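Local coordinates for periplasmic binding protein (Mycobacterium smegmatis, PDB 4MDY) that probably captures an iron-bearing solute outside the cytoplasmic membrane and delivers it to an ABC transporter, at residues Q31-A36 / P97-A102; K175-L180 / A227-W232. One frame throughout, in Å; residues are numbered along the deposited sequence.

In the fold
Contacts 1 and 2 each join neighbouring parallel strands, but in different sheets of the chain. Contact 1 (31-36 with 97-102) belongs to the sheet made of strands 33-35, 99-102 and 121-123; contact 2 (175-180 with 227-232) lies in the sheet made of 207-208, 176-181, 229-233 and 260-262. Their centres are about 38 Å apart, their nearest atoms about 22 Å, and they sit on opposite sides of the chain's centre, one completed before the other begins along the sequence. This fits the two-lobed fold of solute-binding protein family 8, in which a long helix, probably 148-168 here, bridges the lobes and the solute is generally held in the cleft between them.

Contact 1. Residues Q31-A36 / P97-A102; sequences QRVVSA and PDLIVA
Asp-98 reaches across to Gln-31 and Arg-32 at the start of a parallel strand pair, 33-35 beside 99-102, in the three-stranded sheet of the N-terminal half of this periplasmic binding protein. Its CG stands between its own backbone N and carbonyl carbon (chi1 63°), which turns the carboxylate toward the incoming chain. There the two oxygens divide the work: OD2 takes the N-H of Gln-31 at 2.7 Å through its syn lone pair, whereas OD1 takes that of Arg-32 at 2.8 Å from above the carboxylate plane. Aspartate suits this place because its short arm can grip two successive amides just ahead of the strand. The Arg-32 guanidinium turns elsewhere, to the carbonyls of Leu-95 and Lys-96. Arg-32 O accepts from Asp-98 N, and farther on Val-34 N to Leu-99 O and Val-101 N to Val-34 O continue the parallel pattern.

Valines and an isoleucine, whose beta-branching suits extended backbone, pack on both faces. On one, CG1 of Val-33 meets CG2 of Val-101 at 3.9 Å, under helix 40-46; on the other, Val-34 and Ile-100 lie against Ile-92 of helix 89-94. With CG1 of Val-34 anti to the backbone N (chi1 165°), CG2 is placed beside that N and meets the CB-CG side of the proline ring, 3.5 Å from CB of Pro-97 and 3.9 Å from its CG.

Contact 2. Residues K175-L180 / A227-W232; sequences KKALLL and ADVLIW
Leu-180 lays a methyl over the indole of Trp-232, its partner in a parallel pair of central strands, 176-181 and 229-233, in the four-stranded sheet of the C-terminal half. CB of Leu-180 sits 3.8 Å from CE3 of Trp-232 and close to the carbonyl oxygen of Ile-231. Beyond it CG, anti to the carbonyl carbon (chi1 -54°), still borders that oxygen, and with CD1 in turn anti to CA that methyl extends over the ring. CD1 lies 3.5 Å from the centroid of the six-membered ring and only 8° off its normal, a CH-pi contact over the face; the same methyl reaches CB of Leu-230 at 4.1 Å. Leucine suits the spot: its apolar branch is long enough to set a methyl over the six-membered ring, two carbons beyond CB.

Next on this face, Leu-178 and Leu-230 run side by side and meet through CD1 and CD2, with CB of Ala-227 against the same CD1 of Leu-178. The opposite face carries Ala-177 with Val-229 and Leu-179 with Ile-231, where CD1 of Leu-179 touches CG2 of Ile-231 at 3.8 Å.

At the strand entrance Asp-228 fastens the two chains together: its OD2 accepts Lys-176 N at 2.8 Å in an almost straight bond (177°), met on the anti side. In return Lys-176 O receives two amides, Asp-228 N and Val-229 N; farther on, Leu-178 N to Val-229 O, Ile-231 N to Leu-178 O and Leu-180 N to Ile-231 O follow the parallel pattern.

Around the pair, Leu-224 of helix 220-224 packs on Leu-180, Leu-230 and Trp-232, while helix 279-294 covers Val-229 on the other face. Strand 260-262 lies alongside 229-233, where Asn-260 takes the indole N-H and Phe-262 stacks on Trp-232; strand 207-208 borders 176-181 on its far side.

Contact 1. Residues Q31-A36 / P97-A102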
ATOM      1  N   GLN A  31       6.280 -13.930  19.719  1.00 25.82           N
ATOM      2  CA  GLN A  31       7.677 -14.262  19.404  1.00 27.85           C
ATOM      3  C   GLN A  31       7.881 -14.699  17.953  1.00 25.52           C
ATOM      4  O   GLN A  31       8.968 -14.517  17.399  1.00 29.09           O
ATOM      5  CB  GLN A  31       8.163 -15.394  20.316  1.00 32.57           C
ATOM      6  CG  GLN A  31       7.844 -15.210  21.793  1.00 35.66           C
ATOM      7  CD  GLN A  31       8.546 -14.012  22.386  1.00 41.19           C
ATOM      8  OE1 GLN A  31       7.933 -12.965  22.603  1.00 46.95           O
ATOM      9  NE2 GLN A  31       9.841 -14.151  22.641  1.00 42.71           N
ATOM     10  N   ARG A  32       6.850 -15.297  17.359  1.00 21.99           N
ATOM     11  CA  ARG A  32       6.908 -15.831  16.007  1.00 22.08           C
ATOM     12  C   ARG A  32       5.711 -15.365  15.170  1.00 19.49           C
ATOM     13  O   ARG A  32       4.677 -16.034  15.104  1.00 21.70           O
ATOM     14  CB  ARG A  32       6.944 -17.365  16.053  1.00 22.58           C
ATOM     15  CG  ARG A  32       8.214 -17.940  16.657  1.00 24.01           C
ATOM     16  CD  ARG A  32       8.167 -19.461  16.693  1.00 24.11           C
ATOM     17  NE  ARG A  32       8.244 -20.072  15.359  1.00 25.08           N
ATOM     18  CZ  ARG A  32       9.359 -20.180  14.639  1.00 29.15           C
ATOM     19  NH1 ARG A  32      10.513 -19.709  15.103  1.00 31.13           N
ATOM     20  NH2 ARG A  32       9.323 -20.754  13.441  1.00 33.66           N
ATOM     21  N   VAL A  33       5.872 -14.233  14.496  1.00 17.16           N
ATOM     22  CA  VAL A  33       4.790 -13.648  13.722  1.00 16.75           C
ATOM     23  C   VAL A  33       4.883 -13.986  12.229  1.00 16.20           C
ATOM     24  O   VAL A  33       5.909 -13.759  11.582  1.00 17.33           O
ATOM     25  CB  VAL A  33       4.761 -12.111  13.886  1.00 17.05           C
ATOM     26  CG1 VAL A  33       3.549 -11.528  13.182  1.00 18.17           C
ATOM     27  CG2 VAL A  33       4.743 -11.728  15.354  1.00 17.05           C
ATOM     28  N   VAL A  34       3.788 -14.505  11.693  1.00 16.55           N
ATOM     29  CA  VAL A  34       3.632 -14.707  10.264  1.00 17.84           C
ATOM     30  C   VAL A  34       2.829 -13.560   9.648  1.00 18.11           C
ATOM     31  O   VAL A  34       1.708 -13.267  10.082  1.00 22.17           O
ATOM     32  CB  VAL A  34       2.916 -16.033   9.981  1.00 18.01           C
ATOM     33  CG1 VAL A  34       2.414 -16.086   8.551  1.00 18.10           C
ATOM     34  CG2 VAL A  34       3.839 -17.201  10.291  1.00 18.73           C
ATOM     35  N   SER A  35       3.414 -12.927   8.630  1.00 19.19           N
ATOM     36  CA  SER A  35       2.722 -11.948   7.808  1.00 20.16           C
ATOM     37  C   SER A  35       2.127 -12.660   6.594  1.00 18.91           C
ATOM     38  O   SER A  35       2.848 -13.026   5.644  1.00 19.37           O
ATOM     39  CB  SER A  35       3.673 -10.843   7.367  1.00 20.77           C
ATOM     40  OG  SER A  35       2.968  -9.831   6.669  1.00 22.50           O
ATOM     41  N   ALA A  36       0.812 -12.862   6.630  1.00 18.48           N
ATOM     42  CA  ALA A  36       0.124 -13.692   5.649  1.00 19.99           C
ATOM     43  C   ALA A  36      -0.530 -12.898   4.499  1.00 20.81           C
ATOM     44  O   ALA A  36      -1.015 -13.495   3.525  1.00 20.68           O
ATOM     45  CB  ALA A  36      -0.904 -14.574   6.349  1.00 19.55           C
ATOM     46  N   PRO A  97       3.761 -20.462  14.161  1.00 22.68           N
ATOM     47  CA  PRO A  97       3.721 -19.078  14.624  1.00 23.60           C
ATOM     48  C   PRO A  97       2.965 -18.980  15.937  1.00 23.31           C
ATOM     49  O   PRO A  97       2.273 -19.925  16.312  1.00 23.07           O
ATOM     50  CB  PRO A  97       2.957 -18.373  13.514  1.00 23.84           C
ATOM     51  CG  PRO A  97       2.039 -19.417  12.969  1.00 23.91           C
ATOM     52  CD  PRO A  97       2.739 -20.737  13.138  1.00 24.84           C
ATOM     53  N   ASP A  98       3.120 -17.865  16.641  1.00 25.87           N
ATOM     54  CA  ASP A  98       2.222 -17.545  17.755  1.00 25.35           C
ATOM     55  C   ASP A  98       1.311 -16.348  17.435  1.00 23.65           C
ATOM     56  O   ASP A  98       0.466 -15.982  18.240  1.00 23.71           O
ATOM     57  CB  ASP A  98       2.988 -17.364  19.074  1.00 28.65           C
ATOM     58  CG  ASP A  98       3.961 -16.193  19.062  1.00 29.32           C
ATOM     59  OD1 ASP A  98       4.110 -15.508  18.022  1.00 31.79           O
ATOM     60  OD2 ASP A  98       4.601 -15.961  20.118  1.00 27.93           O
ATOM     61  N   LEU A  99       1.490 -15.749  16.254  1.00 22.17           N
ATOM     62  CA  LEU A  99       0.546 -14.753  15.737  1.00 18.54           C
ATOM     63  C   LEU A  99       0.548 -14.783  14.219  1.00 17.65           C
ATOM     64  O   LEU A  99       1.611 -14.809  13.587  1.00 19.73           O
ATOM     65  CB  LEU A  99       0.897 -13.341  16.213  1.00 17.76           C
ATOM     66  CG  LEU A  99      -0.112 -12.244  15.818  1.00 17.78           C
ATOM     67  CD1 LEU A  99      -1.431 -12.392  16.565  1.00 19.29           C
ATOM     68  CD2 LEU A  99       0.453 -10.858  16.083  1.00 18.07           C
ATOM     69  N   ILE A 100      -0.644 -14.779  13.640  1.00 16.49           N
ATOM     70  CA  ILE A 100      -0.800 -14.722  12.201  1.00 19.20           C
ATOM     71  C   ILE A 100      -1.510 -13.424  11.857  1.00 18.13           C
ATOM     72  O   ILE A 100      -2.646 -13.202  12.279  1.00 17.71           O
ATOM     73  CB  ILE A 100      -1.602 -15.925  11.667  1.00 20.75           C
ATOM     74  CG1 ILE A 100      -0.880 -17.238  12.009  1.00 20.22           C
ATOM     75  CG2 ILE A 100      -1.778 -15.826  10.157  1.00 20.28           C
ATOM     76  CD1 ILE A 100      -1.751 -18.468  11.862  1.00 21.15           C
ATOM     77  N   VAL A 101      -0.839 -12.570  11.096  1.00 17.40           N
ATOM     78  CA  VAL A 101      -1.420 -11.321  10.656  1.00 17.37           C
ATOM     79  C   VAL A 101      -1.911 -11.474   9.224  1.00 18.23           C
ATOM     80  O   VAL A 101      -1.114 -11.710   8.297  1.00 21.28           O
ATOM     81  CB  VAL A 101      -0.414 -10.166  10.770  1.00 17.56           C
ATOM     82  CG1 VAL A 101      -1.063  -8.863  10.349  1.00 18.85           C
ATOM     83  CG2 VAL A 101       0.104 -10.054  12.195  1.00 17.84           C
ATOM     84  N   ALA A 102      -3.230 -11.346   9.052  1.00 16.80           N
ATOM     85  CA  ALA A 102      -3.863 -11.535   7.757  1.00 18.84           C
ATOM     86  C   ALA A 102      -4.975 -10.517   7.521  1.00 17.37           C
ATOM     87  O   ALA A 102      -6.143 -10.867   7.345  1.00 16.81           O
ATOM     88  CB  ALA A 102      -4.387 -12.959   7.622  1.00 18.27           C
TER

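Contact 2. Residues K175-L180 / A227-W232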
ATOM      1  N   LYS A 175      -4.832  22.044  -8.007  1.00 25.08           N
ATOM      2  CA  LYS A 175      -4.362  21.337  -9.190  1.00 24.17           C
ATOM      3  C   LYS A 175      -4.945  19.925  -9.210  1.00 19.02           C
ATOM      4  O   LYS A 175      -4.870  19.189  -8.223  1.00 20.32           O
ATOM      5  CB  LYS A 175      -2.839  21.295  -9.242  1.00 26.75           C
ATOM      6  CG  LYS A 175      -2.177  22.666  -9.309  1.00 29.81           C
ATOM      7  CD  LYS A 175      -2.652  23.476 -10.504  1.00 31.76           C
ATOM      8  CE  LYS A 175      -1.728  24.646 -10.805  1.00 35.14           C
ATOM      9  NZ  LYS A 175      -1.542  25.541  -9.631  1.00 35.06           N
ATOM     10  N   LYS A 176      -5.513  19.558 -10.351  1.00 19.29           N
ATOM     11  CA  LYS A 176      -6.248  18.312 -10.494  1.00 20.39           C
ATOM     12  C   LYS A 176      -5.321  17.170 -10.877  1.00 19.52           C
ATOM     13  O   LYS A 176      -4.566  17.262 -11.841  1.00 19.85           O
ATOM     14  CB  LYS A 176      -7.370  18.492 -11.514  1.00 21.52           C
ATOM     15  CG  LYS A 176      -8.324  19.609 -11.100  1.00 24.26           C
ATOM     16  CD  LYS A 176      -9.321  19.956 -12.179  1.00 29.98           C
ATOM     17  CE  LYS A 176     -10.168  21.146 -11.757  1.00 36.85           C
ATOM     18  NZ  LYS A 176     -11.213  21.446 -12.771  1.00 45.63           N
ATOM     19  N   ALA A 177      -5.384  16.099 -10.093  1.00 19.97           N
ATOM     20  CA  ALA A 177      -4.465  14.974 -10.209  1.00 20.37           C
ATOM     21  C   ALA A 177      -5.242  13.696 -10.460  1.00 21.38           C
ATOM     22  O   ALA A 177      -6.351  13.516  -9.937  1.00 23.69           O
ATOM     23  CB  ALA A 177      -3.640  14.834  -8.939  1.00 21.23           C
ATOM     24  N   LEU A 178      -4.654  12.829 -11.283  1.00 23.36           N
ATOM     25  CA  LEU A 178      -5.108  11.455 -11.453  1.00 21.06           C
ATOM     26  C   LEU A 178      -3.942  10.522 -11.162  1.00 19.12           C
ATOM     27  O   LEU A 178      -2.790  10.815 -11.508  1.00 19.45           O
ATOM     28  CB  LEU A 178      -5.625  11.208 -12.874  1.00 22.06           C
ATOM     29  CG  LEU A 178      -6.964  11.837 -13.275  1.00 24.72           C
ATOM     30  CD1 LEU A 178      -7.170  11.720 -14.778  1.00 24.23           C
ATOM     31  CD2 LEU A 178      -8.124  11.187 -12.535  1.00 26.07           C
ATOM     32  N   LEU A 179      -4.260   9.403 -10.517  1.00 17.49           N
ATOM     33  CA  LEU A 179      -3.301   8.374 -10.190  1.00 17.56           C
ATOM     34  C   LEU A 179      -3.617   7.138 -11.025  1.00 17.00           C
ATOM     35  O   LEU A 179      -4.639   6.475 -10.816  1.00 15.64           O
ATOM     36  CB  LEU A 179      -3.369   8.044  -8.701  1.00 17.75           C
ATOM     37  CG  LEU A 179      -2.399   6.969  -8.219  1.00 19.67           C
ATOM     38  CD1 LEU A 179      -0.963   7.433  -8.427  1.00 20.08           C
ATOM     39  CD2 LEU A 179      -2.656   6.630  -6.759  1.00 21.04           C
ATOM     40  N   LEU A 180      -2.714   6.830 -11.952  1.00 17.36           N
ATOM     41  CA  LEU A 180      -2.971   5.868 -13.013  1.00 15.49           C
ATOM     42  C   LEU A 180      -2.025   4.684 -12.932  1.00 15.03           C
ATOM     43  O   LEU A 180      -0.909   4.808 -12.444  1.00 16.63           O
ATOM     44  CB  LEU A 180      -2.818   6.551 -14.379  1.00 15.70           C
ATOM     45  CG  LEU A 180      -3.652   7.828 -14.591  1.00 17.01           C
ATOM     46  CD1 LEU A 180      -3.395   8.419 -15.964  1.00 18.91           C
ATOM     47  CD2 LEU A 180      -5.136   7.547 -14.402  1.00 17.38           C
ATOM     48  N   ALA A 227      -7.280  16.728 -16.250  1.00 22.98           N
ATOM     49  CA  ALA A 227      -6.308  16.799 -15.153  1.00 22.81           C
ATOM     50  C   ALA A 227      -5.133  17.715 -15.478  1.00 21.96           C
ATOM     51  O   ALA A 227      -4.760  17.884 -16.646  1.00 20.36           O
ATOM     52  CB  ALA A 227      -5.800  15.406 -14.805  1.00 22.07           C
ATOM     53  N   ASP A 228      -4.569  18.308 -14.428  1.00 23.08           N
ATOM     54  CA  ASP A 228      -3.369  19.137 -14.524  1.00 22.25           C
ATOM     55  C   ASP A 228      -2.078  18.306 -14.457  1.00 22.71           C
ATOM     56  O   ASP A 228      -1.042  18.723 -14.967  1.00 23.09           O
ATOM     57  CB  ASP A 228      -3.368  20.172 -13.403  1.00 23.28           C
ATOM     58  CG  ASP A 228      -4.524  21.144 -13.520  1.00 26.37           C
ATOM     59  OD1 ASP A 228      -4.709  21.707 -14.624  1.00 26.46           O
ATOM     60  OD2 ASP A 228      -5.257  21.332 -12.523  1.00 27.32           O
ATOM     61  N   VAL A 229      -2.149  17.146 -13.811  1.00 21.31           N
ATOM     62  CA  VAL A 229      -1.016  16.240 -13.701  1.00 20.46           C
ATOM     63  C   VAL A 229      -1.522  14.797 -13.679  1.00 20.22           C
ATOM     64  O   VAL A 229      -2.522  14.494 -13.026  1.00 19.81           O
ATOM     65  CB  VAL A 229      -0.156  16.548 -12.441  1.00 20.40           C
ATOM     66  CG1 VAL A 229      -0.981  16.465 -11.161  1.00 20.13           C
ATOM     67  CG2 VAL A 229       1.048  15.619 -12.347  1.00 20.06           C
ATOM     68  N   LEU A 230      -0.845  13.926 -14.426  1.00 19.21           N
ATOM     69  CA  LEU A 230      -1.128  12.492 -14.412  1.00 18.72           C
ATOM     70  C   LEU A 230       0.061  11.782 -13.797  1.00 19.48           C
ATOM     71  O   LEU A 230       1.200  11.990 -14.210  1.00 21.95           O
ATOM     72  CB  LEU A 230      -1.355  11.946 -15.827  1.00 19.00           C
ATOM     73  CG  LEU A 230      -2.393  12.651 -16.692  1.00 18.84           C
ATOM     74  CD1 LEU A 230      -2.468  11.958 -18.043  1.00 18.48           C
ATOM     75  CD2 LEU A 230      -3.756  12.674 -16.023  1.00 20.05           C
ATOM     76  N   ILE A 231      -0.218  10.941 -12.809  1.00 19.83           N
ATOM     77  CA  ILE A 231       0.803  10.162 -12.132  1.00 17.37           C
ATOM     78  C   ILE A 231       0.614   8.725 -12.570  1.00 16.28           C
ATOM     79  O   ILE A 231      -0.330   8.069 -12.162  1.00 16.11           O
ATOM     80  CB  ILE A 231       0.675  10.296 -10.596  1.00 17.28           C
ATOM     81  CG1 ILE A 231       0.676  11.775 -10.190  1.00 17.77           C
ATOM     82  CG2 ILE A 231       1.797   9.546  -9.897  1.00 17.88           C
ATOM     83  CD1 ILE A 231       0.203  12.030  -8.776  1.00 18.28           C
ATOM     84  N   TRP A 232       1.498   8.255 -13.443  1.00 16.96           N
ATOM     85  CA  TRP A 232       1.441   6.880 -13.920  1.00 17.38           C
ATOM     86  C   TRP A 232       2.394   6.045 -13.076  1.00 16.87           C
ATOM     87  O   TRP A 232       3.586   6.357 -12.987  1.00 17.64           O
ATOM     88  CB  TRP A 232       1.876   6.797 -15.374  1.00 16.24           C
ATOM     89  CG  TRP A 232       1.128   7.674 -16.323  1.00 16.17           C
ATOM     90  CD1 TRP A 232       1.347   9.006 -16.564  1.00 17.58           C
ATOM     91  CD2 TRP A 232       0.061   7.281 -17.189  1.00 15.31           C
ATOM     92  NE1 TRP A 232       0.477   9.462 -17.525  1.00 16.58           N
ATOM     93  CE2 TRP A 232      -0.327   8.426 -17.923  1.00 15.97           C
ATOM     94  CE3 TRP A 232      -0.615   6.073 -17.413  1.00 15.30           C
ATOM     95  CZ2 TRP A 232      -1.346   8.394 -18.874  1.00 15.01           C
ATOM     96  CZ3 TRP A 232      -1.623   6.040 -18.364  1.00 13.62           C
ATOM     97  CH2 TRP A 232      -1.980   7.197 -19.085  1.00 15.39           C
TER